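Phosphorylated carbohydrates phosphatase TM_1254 (Thermotoga maritima msb8, PDB 3KBB) dephosphorylates phosphorylated sugars such as erythrose 4-phosphate, fructose 6-phosphate, 2-deoxyglucose 6-phosphate and mannose 6-phosphate, using a divalent metal cation, preferably cobalt. Local coordinates at residues A[10-15]-A[83-89]; A[19-23]-A[42-47]; A[30-34]-A[58-62]; A[160-165]-A[178-184]. All coordinates share one frame. Where two conformers were deposited one is given. Numbering follows the deposited sequence.

Contact 1: A[10-15]-A[83-89]; sequences GVLMDT and LKENPGV
In this HAD-fold phosphatase, the two linkers joining core to inserted helical cap pass each other as irregular, oppositely directed segments, with Met-13 CA 4.6 Å from Glu-85 CA and Thr-15 CA 6.8 Å from Leu-83 CA. Gly-10, at positive phi, donates its N to Met-13 O (2.7 Å). Leu-83, just after helix 64-82, adopts a t,p rotamer placing CD1 3.4 Å from Asp-14 O and 3.8 Å from CG of selenomethionine Met-13, with CD2 3.8 Å from Thr-15 CG2. Lys-84 points its CB away; its O and Asn-86 OD1 each accept from a water (both 2.8 Å) that accepts from Asp-14 N (2.9 Å). Glu-85 sends its carboxylate to Arg-90. Asn-86 (chi1 m) pins the linkers together: its N donates to Leu-12 O (2.8 Å), and its ND2 to Val-11 O (2.9 Å) and Asp-14 OD1 (3.0 Å). Gly-88 is the N-cap of helix 89-98, whose first residue, Val-89, brings CG1 to 3.3 Å from Leu-12 CD2.

Contact 2: A[19-23]-A[42-47]; sequences YFEAY and IMGVPE. With SO4 (sulfate ion), chain C.
Within the all-helical cap of the HAD fold, the first turn of helix 19-29 packs against the connection between helices 36-42 and 47-57. Tyr-19 and Tyr-23, one helical turn apart, both project toward the connection, and the hollow between their rings receives the selenomethionine Met-43. Its m,m,m side chain curls back so that SE lies 4.7 Å from the centroid of the Tyr-19 ring and 5.0 Å from that of Tyr-23, two oblique Met-aromatic contacts; Met-43 CE touches Tyr-19 CD2 at 3.6 Å and SE lies 4.0 Å from Tyr-23 CE2. The backbones stay well apart, their nearest CA atoms being those of Tyr-19 and Met-43 at 8.5 Å, so the side chains fill the gap. Ile-42 adds a smaller bump, CG2 4.2 Å from Tyr-23 CE2. A type I turn from Ile-42 to Val-45 then swings the chain around to Pro-46, the N-cap of helix 47-57. At that helix start Glu-47 N donates to O3 of a sulfate (2.8 Å), an ion probably from the crystallisation liquor. The nearly extended Glu-47 side chain (chi1 and chi2 t) reaches back to the hydroxyl end of Tyr-23, and OE2 also comes within 3.6 Å of Tyr-19 CE2. Lys-75 of helix 64-82 joins this polar cluster, salt-bridged to Glu-47 and hydrogen-bonded to Tyr-19 OH. The tightest link is the hydrogen bond from Tyr-23 OH to Glu-47 OE2, 2.5 Å long.

Contact 3: A[30-34]-A[58-62]; sequences YGKPY and LEIKD
Two inter-helix loops meet in nearly opposite directions (end-to-end vectors 159° apart), with Tyr-30 CA 7.0 Å from Ile-60 CA and Lys-32 CA 6.7 Å from Leu-58 CA. Tyr-30, with chi1 m, lays its ring against Ile-60: CG2 of Ile-60 stands 3.5 Å from the ring centroid, squarely over one face in a CH-pi contact, and Ile-60 CD1 is 3.4 Å from Tyr-30 CD2. The phenol ends in a hydrogen bond from Tyr-30 OH to Asp-62 OD2 (2.7 Å), while Arg-70 makes a cation-pi contact with the same ring. Gly-31, at positive phi, reverses the chain. Lys-32 (chi1 and chi2 m, then extended) lies across the start of the other loop, CE 3.4 Å from Leu-58 O and CG 3.9 Å from Ile-60 CG1; a water accepting from Lys-32 NZ (2.7 Å) donates to Glu-59 O (2.6 Å). Leu-58 (m,t) meets the end of the segment, its CD2 lying 3.4 Å from Pro-33 O and 4.1 Å from Tyr-34 CD1. The Tyr-34 hydroxyl is hydrogen-bonded to His-39. Helices 19-29 and 47-57 both terminate here in Schellman motifs, with Gly-31 and Glu-59 at positive phi, and the pairing of their loops closes the outer end of the helical HAD cap.

Contact 4: A[160-165]-A[178-184]; sequences VVVFED and IERIYGV
On one face of the sheet Val-162 forms the apolar centre: its CG2 is 3.7 Å from Ile-178 CG2 and its CB 4.3 Å from Ile-181 CG1, while Val-160 CG2 also meets Ile-178 CG2 at 3.7 Å. Helix 167-175 packs on Ile-181 from this side. On the other face, beneath helix 208-215, the rings of Phe-163 and Tyr-182 lie near parallel (21°) but slid apart, centroids 5.4 Å from each other; Val-161 CG1 approaches Tyr-182 CD2 at 3.7 Å and Val-184 CG2 lies 4.0 Å from Phe-163 CB. Between these layers the strands pair in parallel, at 19°, Val-162 beside Ile-181 through Glu-164 beside Gly-183, as the two strands of a beta-alpha-beta crossover in the Rossmann-like HAD core. Four backbone hydrogen bonds join them: Val-162 N to Arg-180 O (2.9 Å), Tyr-182 N to Val-162 O (2.8 Å), Glu-164 N to Tyr-182 O (2.9 Å) and Val-184 N to Glu-164 O (2.7 Å). At the C-terminal ends of the strands a water donates to Asp-165 O and Val-184 O (both 2.8 Å). Glu-164 OE1 accepts from Asp-165 N (2.9 Å), its OE2 engaging Lys-140 and Tyr-146; both acids approach Asp-7, the probable nucleophile, consistent with the acidic metal site of HAD relatives.

How the contacts relate
Contact 1 divides the molecule: contacts 2 and 3 are nested in the loop it closes and belong to the helical cap, whereas contact 4 follows later in the chain, in the central parallel sheet of the core. Centres of contacts 1 and 4 are 16 Å apart, and they touch where Gly-10 CA meets Asp-165 OD2 (3.2 Å), placing linker 10-15 beside the probable nucleophile. Contacts 2 and 3 have alternating segments and centres 15 Å apart; Tyr-34 packs on Tyr-23 and Phe-20, tying both to helix 19-29. Contact 3 lies farthest out, its centre about 41 Å from that of contact 4. Paired linkers thus join cap and catalytic core, as in other capped HAD phosphatases.

Contact 1: A[10-15]-A[83-89]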
# COMPACT_ATOMS: atom_id res chain seq x y z
N GLY A 10 -0.14 0.33 3.38
CA GLY A 10 -1.13 1.02 4.19
C GLY A 10 -2.17 0.08 4.79
O GLY A 10 -3.05 0.53 5.53
N VAL A 11 -2.08 -1.21 4.49
CA VAL A 11 -2.95 -2.18 5.09
C VAL A 11 -2.09 -3.27 5.70
O VAL A 11 -2.10 -3.47 6.89
CB VAL A 11 -3.97 -2.80 4.08
CG1 VAL A 11 -4.86 -3.79 4.75
CG2 VAL A 11 -4.79 -1.71 3.36
N LEU A 12 -1.29 -3.96 4.87
CA LEU A 12 -0.45 -5.02 5.44
C LEU A 12 0.78 -4.48 6.20
O LEU A 12 1.23 -5.08 7.19
CB LEU A 12 -0.03 -5.97 4.32
CG LEU A 12 -1.12 -6.66 3.51
CD1 LEU A 12 -0.40 -7.66 2.55
CD2 LEU A 12 -2.10 -7.38 4.37
N MSE A 13 1.31 -3.36 5.70
CA MSE A 13 2.40 -2.66 6.34
C MSE A 13 2.41 -1.25 5.75
O MSE A 13 1.77 -1.00 4.73
CB MSE A 13 3.73 -3.40 6.16
CG MSE A 13 4.32 -3.37 4.77
SE MSE A 13 3.32 -4.23 3.31
CE MSE A 13 3.60 -2.63 2.27
N ASP A 14 3.07 -0.34 6.45
CA ASP A 14 3.02 1.08 6.07
C ASP A 14 4.41 1.65 5.74
O ASP A 14 5.25 1.80 6.63
CB ASP A 14 2.43 1.94 7.21
CG ASP A 14 1.06 1.48 7.67
OD1 ASP A 14 0.32 0.86 6.89
OD2 ASP A 14 0.73 1.78 8.83
N THR A 15 4.65 1.97 4.48
CA THR A 15 5.97 2.52 4.11
C THR A 15 6.02 4.03 4.26
O THR A 15 7.12 4.60 4.48
CB THR A 15 6.38 2.18 2.68
OG1 THR A 15 5.41 2.70 1.75
CG2 THR A 15 6.55 0.64 2.52
N LEU A 83 10.75 -1.67 8.34
CA LEU A 83 9.40 -2.00 7.86
C LEU A 83 8.94 -3.27 8.55
O LEU A 83 9.63 -4.27 8.50
CB LEU A 83 9.35 -2.14 6.34
CG LEU A 83 7.96 -2.27 5.69
CD1 LEU A 83 7.05 -1.06 6.02
CD2 LEU A 83 8.09 -2.42 4.20
N LYS A 84 7.80 -3.20 9.21
CA LYS A 84 7.23 -4.34 9.91
C LYS A 84 5.78 -4.47 9.47
O LYS A 84 5.16 -3.51 9.02
CB LYS A 84 7.29 -4.11 11.41
CG LYS A 84 8.69 -3.82 11.97
CD LYS A 84 9.59 -5.04 11.84
CE LYS A 84 11.05 -4.66 12.09
NZ LYS A 84 11.96 -5.61 11.38
N GLU A 85 5.22 -5.65 9.63
CA GLU A 85 3.82 -5.86 9.36
C GLU A 85 2.99 -5.03 10.35
O GLU A 85 3.44 -4.76 11.48
CB GLU A 85 3.50 -7.36 9.52
CG GLU A 85 3.64 -7.84 10.95
CD GLU A 85 3.87 -9.34 11.03
OE1 GLU A 85 5.01 -9.77 10.79
OE2 GLU A 85 2.94 -10.09 11.35
N ASN A 86 1.80 -4.62 9.93
CA ASN A 86 0.88 -3.94 10.86
C ASN A 86 0.32 -4.93 11.88
O ASN A 86 0.08 -6.11 11.56
CB ASN A 86 -0.26 -3.27 10.11
CG ASN A 86 0.18 -2.00 9.44
OD1 ASN A 86 1.13 -1.36 9.90
ND2 ASN A 86 -0.54 -1.58 8.40
N PRO A 87 0.07 -4.45 13.12
CA PRO A 87 -0.47 -5.37 14.13
C PRO A 87 -1.81 -5.97 13.71
O PRO A 87 -2.69 -5.25 13.20
CB PRO A 87 -0.64 -4.48 15.38
CG PRO A 87 -0.59 -3.03 14.87
CD PRO A 87 0.31 -3.09 13.66
N GLY A 88 -1.97 -7.27 13.95
CA GLY A 88 -3.24 -7.99 13.72
C GLY A 88 -3.45 -8.44 12.29
O GLY A 88 -4.36 -9.24 12.02
N VAL A 89 -2.62 -7.96 11.37
CA VAL A 89 -2.85 -8.31 9.97
C VAL A 89 -2.53 -9.81 9.67
O VAL A 89 -3.29 -10.50 8.96
CB VAL A 89 -2.11 -7.33 9.03
CG1 VAL A 89 -2.12 -7.84 7.61
CG2 VAL A 89 -2.76 -5.97 9.14
O HOH W 1 3.84 -1.07 9.12

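Contact 2: A[19-23]-A[42-47]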
# COMPACT_ATOMS: atom_id res chain seq x y z
N TYR A 19 9.41 7.23 4.90
CA TYR A 19 9.99 8.05 3.84
C TYR A 19 10.89 9.15 4.40
O TYR A 19 11.91 9.47 3.79
CB TYR A 19 8.90 8.63 2.95
CG TYR A 19 8.61 7.72 1.80
CD1 TYR A 19 8.09 6.44 2.02
CD2 TYR A 19 8.87 8.11 0.49
CE1 TYR A 19 7.84 5.57 0.96
CE2 TYR A 19 8.64 7.25 -0.58
CZ TYR A 19 8.10 5.98 -0.32
OH TYR A 19 7.86 5.15 -1.38
N PHE A 20 10.50 9.73 5.54
CA PHE A 20 11.32 10.78 6.13
C PHE A 20 12.73 10.27 6.40
O PHE A 20 13.70 10.86 5.92
CB PHE A 20 10.70 11.41 7.39
CG PHE A 20 11.60 12.42 8.04
CD1 PHE A 20 11.76 13.69 7.47
CD2 PHE A 20 12.35 12.08 9.16
CE1 PHE A 20 12.63 14.63 8.04
CE2 PHE A 20 13.22 13.00 9.74
CZ PHE A 20 13.37 14.27 9.17
N GLU A 21 12.85 9.15 7.13
CA GLU A 21 14.16 8.58 7.41
C GLU A 21 14.98 8.24 6.15
O GLU A 21 16.19 8.51 6.08
CB GLU A 21 14.05 7.39 8.37
CG GLU A 21 15.38 6.77 8.73
CD GLU A 21 16.37 7.77 9.32
OE1 GLU A 21 15.94 8.82 9.87
OE2 GLU A 21 17.59 7.48 9.27
N ALA A 22 14.32 7.68 5.13
CA ALA A 22 14.99 7.36 3.87
C ALA A 22 15.57 8.64 3.21
O ALA A 22 16.75 8.67 2.82
CB ALA A 22 14.02 6.67 2.89
N TYR A 23 14.74 9.68 3.13
CA TYR A 23 15.17 10.93 2.49
C TYR A 23 16.18 11.69 3.37
O TYR A 23 17.10 12.33 2.85
CB TYR A 23 13.99 11.81 2.14
CG TYR A 23 13.09 11.29 1.03
CD1 TYR A 23 13.39 10.12 0.33
CD2 TYR A 23 11.97 12.02 0.64
CE1 TYR A 23 12.54 9.64 -0.70
CE2 TYR A 23 11.15 11.58 -0.38
CZ TYR A 23 11.44 10.39 -1.05
OH TYR A 23 10.57 10.00 -2.04
N ILE A 42 7.28 17.96 0.47
CA ILE A 42 7.81 17.09 -0.58
C ILE A 42 6.90 15.87 -0.83
O ILE A 42 6.81 15.35 -1.97
CB ILE A 42 9.25 16.60 -0.25
CG1 ILE A 42 10.29 17.74 -0.33
CG2 ILE A 42 9.68 15.46 -1.17
CD1 ILE A 42 10.37 18.43 -1.69
N MSE A 43 6.25 15.42 0.25
CA MSE A 43 5.40 14.23 0.16
C MSE A 43 4.03 14.51 -0.49
O MSE A 43 3.34 13.56 -0.89
CB MSE A 43 5.27 13.52 1.51
CG MSE A 43 6.56 12.85 2.00
SE MSE A 43 7.35 11.40 0.89
CE MSE A 43 5.94 10.06 1.18
N GLY A 44 3.66 15.78 -0.63
CA GLY A 44 2.41 16.13 -1.29
C GLY A 44 2.41 15.97 -2.81
O GLY A 44 1.44 16.35 -3.47
N VAL A 45 3.50 15.45 -3.38
CA VAL A 45 3.59 15.25 -4.84
C VAL A 45 4.20 13.89 -5.17
O VAL A 45 4.91 13.32 -4.34
CB VAL A 45 4.43 16.36 -5.59
CG1 VAL A 45 3.89 17.71 -5.32
CG2 VAL A 45 5.94 16.28 -5.25
N PRO A 46 3.90 13.35 -6.36
CA PRO A 46 4.51 12.08 -6.79
C PRO A 46 6.04 12.06 -6.73
O PRO A 46 6.70 13.04 -7.11
CB PRO A 46 4.04 11.91 -8.25
CG PRO A 46 3.35 13.17 -8.61
CD PRO A 46 2.94 13.86 -7.36
N GLU A 47 6.58 10.93 -6.30
CA GLU A 47 8.03 10.78 -6.14
C GLU A 47 8.84 11.08 -7.41
O GLU A 47 9.95 11.60 -7.34
CB GLU A 47 8.37 9.39 -5.58
CG GLU A 47 9.82 9.22 -5.15
CD GLU A 47 10.07 7.90 -4.45
OE1 GLU A 47 9.62 6.86 -4.97
OE2 GLU A 47 10.72 7.90 -3.39
S SO4 C . 3.82 8.38 -5.93
O1 SO4 C . 3.86 6.94 -5.67
O2 SO4 C . 2.51 8.91 -5.56
O3 SO4 C . 4.86 9.05 -5.15
O4 SO4 C . 4.05 8.61 -7.35

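Contact 3: A[30-34]-A[58-62]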
# COMPACT_ATOMS: atom_id res chain seq x y z
N TYR A 30 24.99 13.18 1.47
CA TYR A 30 25.57 14.33 0.76
C TYR A 30 26.04 15.48 1.67
O TYR A 30 26.30 16.63 1.19
CB TYR A 30 24.55 14.90 -0.20
CG TYR A 30 24.27 14.06 -1.43
CD1 TYR A 30 25.19 14.01 -2.49
CD2 TYR A 30 23.07 13.37 -1.55
CE1 TYR A 30 24.91 13.25 -3.64
CE2 TYR A 30 22.77 12.64 -2.71
CZ TYR A 30 23.70 12.57 -3.74
OH TYR A 30 23.39 11.82 -4.87
N GLY A 31 26.11 15.20 2.97
CA GLY A 31 26.47 16.22 3.96
C GLY A 31 25.44 17.32 4.17
O GLY A 31 25.81 18.41 4.61
N LYS A 32 24.14 17.04 3.90
CA LYS A 32 23.06 18.00 3.98
C LYS A 32 22.01 17.65 5.06
O LYS A 32 21.71 16.46 5.27
CB LYS A 32 22.29 18.15 2.63
CG LYS A 32 23.14 18.40 1.38
CD LYS A 32 23.99 19.70 1.54
CE LYS A 32 24.70 20.07 0.22
NZ LYS A 32 25.50 21.31 0.42
N PRO A 33 21.47 18.69 5.72
CA PRO A 33 20.42 18.52 6.69
C PRO A 33 19.07 18.35 5.98
O PRO A 33 18.95 18.60 4.76
CB PRO A 33 20.47 19.86 7.47
CG PRO A 33 20.86 20.88 6.40
CD PRO A 33 21.84 20.12 5.54
N TYR A 34 18.06 17.94 6.73
CA TYR A 34 16.74 17.73 6.17
C TYR A 34 15.70 17.89 7.28
O TYR A 34 15.89 17.36 8.38
CB TYR A 34 16.67 16.32 5.59
CG TYR A 34 15.45 16.03 4.75
CD1 TYR A 34 15.07 16.89 3.71
CD2 TYR A 34 14.68 14.87 4.97
CE1 TYR A 34 13.94 16.61 2.92
CE2 TYR A 34 13.55 14.59 4.19
CZ TYR A 34 13.20 15.47 3.16
OH TYR A 34 12.12 15.22 2.36
N LEU A 58 17.96 20.84 -1.61
CA LEU A 58 19.08 20.54 -0.72
C LEU A 58 20.43 20.99 -1.29
O LEU A 58 21.49 20.74 -0.69
CB LEU A 58 19.10 19.05 -0.43
CG LEU A 58 17.89 18.52 0.36
CD1 LEU A 58 18.12 17.07 0.65
CD2 LEU A 58 17.68 19.29 1.66
N GLU A 59 20.38 21.63 -2.46
CA GLU A 59 21.58 22.16 -3.12
C GLU A 59 22.64 21.08 -3.37
O GLU A 59 23.85 21.32 -3.24
CB GLU A 59 22.15 23.34 -2.32
CG GLU A 59 21.15 24.49 -2.20
CD GLU A 59 21.64 25.63 -1.32
OE1 GLU A 59 22.75 25.52 -0.73
OE2 GLU A 59 20.91 26.63 -1.20
N ILE A 60 22.16 19.88 -3.69
CA ILE A 60 23.02 18.76 -3.98
C ILE A 60 23.53 18.84 -5.42
O ILE A 60 22.75 19.08 -6.34
CB ILE A 60 22.29 17.42 -3.71
CG1 ILE A 60 22.13 17.23 -2.20
CG2 ILE A 60 23.06 16.26 -4.32
CD1 ILE A 60 21.12 16.18 -1.75
N LYS A 61 24.83 18.66 -5.57
CA LYS A 61 25.46 18.74 -6.88
C LYS A 61 25.85 17.33 -7.28
O LYS A 61 26.91 16.83 -6.90
CB LYS A 61 26.68 19.69 -6.85
CG LYS A 61 26.41 21.08 -6.23
CD LYS A 61 25.39 21.88 -7.04
CE LYS A 61 25.03 23.22 -6.37
NZ LYS A 61 23.68 23.70 -6.84
N ASP A 62 24.94 16.67 -7.97
CA ASP A 62 25.16 15.32 -8.49
C ASP A 62 24.24 15.23 -9.70
O ASP A 62 23.43 16.13 -9.93
CB ASP A 62 24.79 14.27 -7.43
CG ASP A 62 25.51 12.93 -7.64
OD1 ASP A 62 26.23 12.73 -8.66
OD2 ASP A 62 25.36 12.05 -6.77
O HOH W 2 25.99 22.23 -2.12

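Contact 4: A[160-165]-A[178-184]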
# COMPACT_ATOMS: atom_id res chain seq x y z
N VAL A 160 -16.95 -10.84 -2.55
CA VAL A 160 -15.61 -10.49 -2.03
C VAL A 160 -15.72 -9.34 -1.03
O VAL A 160 -16.67 -8.52 -1.07
CB VAL A 160 -14.58 -10.12 -3.16
CG1 VAL A 160 -14.60 -11.24 -4.24
CG2 VAL A 160 -14.92 -8.78 -3.78
N VAL A 161 -14.75 -9.29 -0.14
CA VAL A 161 -14.58 -8.14 0.77
C VAL A 161 -13.21 -7.54 0.43
O VAL A 161 -12.26 -8.27 0.18
CB VAL A 161 -14.55 -8.61 2.24
CG1 VAL A 161 -14.25 -7.40 3.17
CG2 VAL A 161 -15.88 -9.18 2.61
N VAL A 162 -13.12 -6.20 0.39
CA VAL A 162 -11.85 -5.53 0.06
C VAL A 162 -11.43 -4.66 1.24
O VAL A 162 -12.30 -4.03 1.84
CB VAL A 162 -12.07 -4.61 -1.19
CG1 VAL A 162 -10.85 -3.66 -1.42
CG2 VAL A 162 -12.27 -5.45 -2.44
N PHE A 163 -10.14 -4.60 1.54
CA PHE A 163 -9.57 -3.68 2.54
C PHE A 163 -8.65 -2.73 1.81
O PHE A 163 -7.59 -3.12 1.25
CB PHE A 163 -8.83 -4.47 3.64
CG PHE A 163 -9.78 -5.24 4.50
CD1 PHE A 163 -10.44 -4.60 5.56
CD2 PHE A 163 -10.10 -6.57 4.20
CE1 PHE A 163 -11.36 -5.29 6.33
CE2 PHE A 163 -11.05 -7.28 4.95
CZ PHE A 163 -11.70 -6.63 6.02
N GLU A 164 -9.07 -1.47 1.77
CA GLU A 164 -8.41 -0.48 0.96
C GLU A 164 -8.00 0.70 1.83
O GLU A 164 -8.54 0.89 2.88
CB GLU A 164 -9.31 -0.01 -0.18
CG GLU A 164 -8.89 -0.55 -1.57
CD GLU A 164 -7.54 0.01 -2.07
OE1 GLU A 164 -6.96 0.89 -1.41
OE2 GLU A 164 -7.04 -0.43 -3.12
N ASP A 165 -7.06 1.51 1.39
CA ASP A 165 -6.58 2.59 2.26
C ASP A 165 -6.46 3.93 1.53
O ASP A 165 -6.02 4.92 2.12
CB ASP A 165 -5.29 2.20 2.95
CG ASP A 165 -4.06 2.53 2.13
OD1 ASP A 165 -4.10 2.32 0.90
OD2 ASP A 165 -3.07 3.09 2.72
N ILE A 178 -17.59 -4.06 -6.75
CA ILE A 178 -17.44 -4.58 -5.40
C ILE A 178 -18.09 -3.58 -4.41
O ILE A 178 -17.75 -2.39 -4.39
CB ILE A 178 -15.96 -4.76 -5.05
CG1 ILE A 178 -15.31 -5.78 -6.00
CG2 ILE A 178 -15.80 -5.22 -3.54
CD1 ILE A 178 -13.79 -5.85 -5.90
N GLU A 179 -18.99 -4.10 -3.59
CA GLU A 179 -19.70 -3.23 -2.61
C GLU A 179 -19.09 -3.23 -1.22
O GLU A 179 -19.07 -2.19 -0.53
CB GLU A 179 -21.18 -3.60 -2.57
CG GLU A 179 -21.93 -3.09 -3.82
CD GLU A 179 -21.92 -1.58 -3.96
OE1 GLU A 179 -22.46 -0.88 -3.07
OE2 GLU A 179 -21.41 -1.08 -4.99
N ARG A 180 -18.62 -4.40 -0.78
CA ARG A 180 -18.09 -4.53 0.57
C ARG A 180 -16.64 -4.09 0.68
O ARG A 180 -15.71 -4.94 0.65
CB ARG A 180 -18.26 -5.94 1.14
CG ARG A 180 -19.67 -6.50 1.09
CD ARG A 180 -19.71 -7.81 1.87
NE ARG A 180 -21.07 -8.35 1.91
CZ ARG A 180 -21.83 -8.40 3.00
NH1 ARG A 180 -21.38 -7.94 4.18
NH2 ARG A 180 -23.05 -8.91 2.90
N ILE A 181 -16.44 -2.77 0.76
CA ILE A 181 -15.10 -2.17 0.82
C ILE A 181 -14.90 -1.51 2.17
O ILE A 181 -15.72 -0.65 2.55
CB ILE A 181 -14.94 -1.09 -0.28
CG1 ILE A 181 -15.18 -1.72 -1.67
CG2 ILE A 181 -13.52 -0.44 -0.21
CD1 ILE A 181 -15.47 -0.67 -2.69
N TYR A 182 -13.89 -1.94 2.92
CA TYR A 182 -13.59 -1.32 4.21
C TYR A 182 -12.42 -0.37 4.01
O TYR A 182 -11.44 -0.70 3.32
CB TYR A 182 -13.23 -2.38 5.26
CG TYR A 182 -14.45 -3.16 5.70
CD1 TYR A 182 -15.16 -2.77 6.85
CD2 TYR A 182 -14.93 -4.22 4.95
CE1 TYR A 182 -16.31 -3.46 7.23
CE2 TYR A 182 -16.06 -4.93 5.31
CZ TYR A 182 -16.77 -4.54 6.45
OH TYR A 182 -17.90 -5.22 6.86
N GLY A 183 -12.51 0.81 4.61
CA GLY A 183 -11.42 1.75 4.53
C GLY A 183 -10.51 1.60 5.74
O GLY A 183 -10.94 1.74 6.88
N VAL A 184 -9.23 1.34 5.48
CA VAL A 184 -8.25 1.10 6.55
C VAL A 184 -7.53 2.38 6.89
O VAL A 184 -6.98 3.04 6.00
CB VAL A 184 -7.21 -0.00 6.12
CG1 VAL A 184 -6.17 -0.18 7.26
CG2 VAL A 184 -7.96 -1.30 5.90
O HOH W 3 -18.83 -7.04 -2.23
O HOH W 4 -5.89 5.36 4.87